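Side-chain contact in pyoverdine synthetase F (PDB 6CUL), which is a pyoverdine synthetase of Pseudomonas aeruginosa with an alpha/beta fold built round a mixed central sheet: residues A[112-115]-A[116-119]. Numbering follows the deposited sequence.
Sequences RYPR and GTPE
Y113 and E119 meet through a CH-pi contact: CB of E119 lies over the middle of one face of the Y113 ring, 3.5 Å from the centroid and only 5° off the ring normal. E119 CG is anti to its carbonyl carbon (chi1 -68°) and continues over the same ring, coming within 4.0 Å of Y113 CE1; beyond a bend at chi2 the carboxylate plane lies 25° from that of the ring. The polar link is a hydrogen bond from T117 OG1 to P114 O, 3.0 Å long, though the placing of that oxygen is less certain. It spans a type II beta turn from P114 to T117, in which G116 takes a positive phi. T117 OG1 also caps H120 N, so one hydroxyl joins the turn to the first turn of the helix, with T117 as N-cap. Nonpolar packing lies alongside: T117 CG2 meets P114 CB at 3.4 Å, tighter than usual van der Waals contact. The whole contact is on the surface, where the loop after strand 103-105, an outermost strand of the mixed sheet, carries R112, Y113 and P114 of the ligand pocket, the P114 side chain about 12 Å from the bound ligand, and enters helix 118-136.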
loop_
_atom_site.group_PDB
_atom_site.type_symbol
_atom_site.label_atom_id
_atom_site.label_comp_id
_atom_site.label_asym_id
_atom_site.label_seq_id
_atom_site.Cartn_x
_atom_site.Cartn_y
_atom_site.Cartn_z
ATOM N N ARG A 112 11.966 -14.741 10.053
ATOM C CA ARG A 112 11.934 -15.927 10.878
ATOM C C ARG A 112 12.926 -15.784 12.002
ATOM O O ARG A 112 12.653 -16.149 13.054
ATOM C CB ARG A 112 12.277 -17.157 10.052
ATOM C CG ARG A 112 11.333 -17.503 8.928
ATOM C CD ARG A 112 11.860 -18.542 7.972
ATOM N NE ARG A 112 11.216 -18.561 6.685
ATOM C CZ ARG A 112 11.196 -19.586 5.861
ATOM N NH1 ARG A 112 11.743 -20.693 6.169
ATOM N NH2 ARG A 112 10.608 -19.488 4.738
ATOM N N TYR A 113 14.085 -15.263 11.732
ATOM C CA TYR A 113 15.058 -14.995 12.742
ATOM C C TYR A 113 14.641 -13.776 13.550
ATOM O O TYR A 113 13.980 -12.956 13.057
ATOM C CB TYR A 113 16.383 -14.659 12.090
ATOM C CG TYR A 113 17.075 -15.794 11.434
ATOM C CD1 TYR A 113 17.771 -16.695 12.164
ATOM C CD2 TYR A 113 17.060 -15.949 10.068
ATOM C CE1 TYR A 113 18.416 -17.745 11.565
ATOM C CE2 TYR A 113 17.708 -16.995 9.464
ATOM C CZ TYR A 113 18.390 -17.901 10.221
ATOM O OH TYR A 113 19.040 -18.940 9.658
ATOM N N PRO A 114 15.076 -13.636 14.801
ATOM C CA PRO A 114 14.789 -12.473 15.635
ATOM C C PRO A 114 15.310 -11.182 15.098
ATOM O O PRO A 114 16.199 -11.186 14.311
ATOM C CB PRO A 114 15.458 -12.781 16.917
ATOM C CG PRO A 114 15.548 -14.217 16.946
ATOM C CD PRO A 114 15.106 -14.802 15.653
ATOM N N ARG A 115 14.663 -10.096 15.476
ATOM C CA ARG A 115 14.970 -8.786 14.992
ATOM C C ARG A 115 16.319 -8.302 15.401
ATOM O O ARG A 115 16.687 -8.456 16.505
ATOM C CB ARG A 115 13.943 -7.857 15.537
ATOM C CG ARG A 115 14.104 -6.444 15.134
ATOM C CD ARG A 115 12.808 -5.766 15.232
ATOM N NE ARG A 115 12.582 -5.072 13.995
ATOM C CZ ARG A 115 12.775 -3.794 13.795
ATOM N NH1 ARG A 115 13.186 -2.990 14.746
ATOM N NH2 ARG A 115 12.544 -3.333 12.608
ATOM N N GLY A 116 17.072 -7.720 14.502
ATOM C CA GLY A 116 18.394 -7.220 14.838
ATOM C C GLY A 116 19.561 -8.220 14.897
ATOM O O GLY A 116 20.678 -7.826 14.777
ATOM N N THR A 117 19.261 -9.502 14.934
ATOM C CA THR A 117 20.255 -10.541 14.947
ATOM C C THR A 117 21.038 -10.495 13.641
ATOM O O THR A 117 20.550 -9.967 12.666
ATOM C CB THR A 117 19.655 -11.966 15.133
ATOM O OG1 THR A 117 18.940 -12.394 14.003
ATOM C CG2 THR A 117 18.770 -12.068 16.331
ATOM N N PRO A 118 22.257 -11.030 13.626
ATOM C CA PRO A 118 23.028 -10.979 12.427
ATOM C C PRO A 118 22.335 -11.686 11.319
ATOM O O PRO A 118 22.367 -11.149 10.258
ATOM C CB PRO A 118 24.287 -11.682 12.804
ATOM C CG PRO A 118 24.302 -11.759 14.218
ATOM C CD PRO A 118 22.923 -11.820 14.629
ATOM N N GLU A 119 21.750 -12.842 11.546
ATOM C CA GLU A 119 21.015 -13.515 10.501
ATOM C C GLU A 119 19.781 -12.730 9.997
ATOM O O GLU A 119 19.497 -12.770 8.840
ATOM C CB GLU A 119 20.663 -14.928 10.867
ATOM C CG GLU A 119 21.857 -15.773 10.930
ATOM C CD GLU A 119 22.468 -15.805 12.282
ATOM O OE1 GLU A 119 21.918 -15.242 13.174
ATOM O OE2 GLU A 119 23.508 -16.419 12.429
#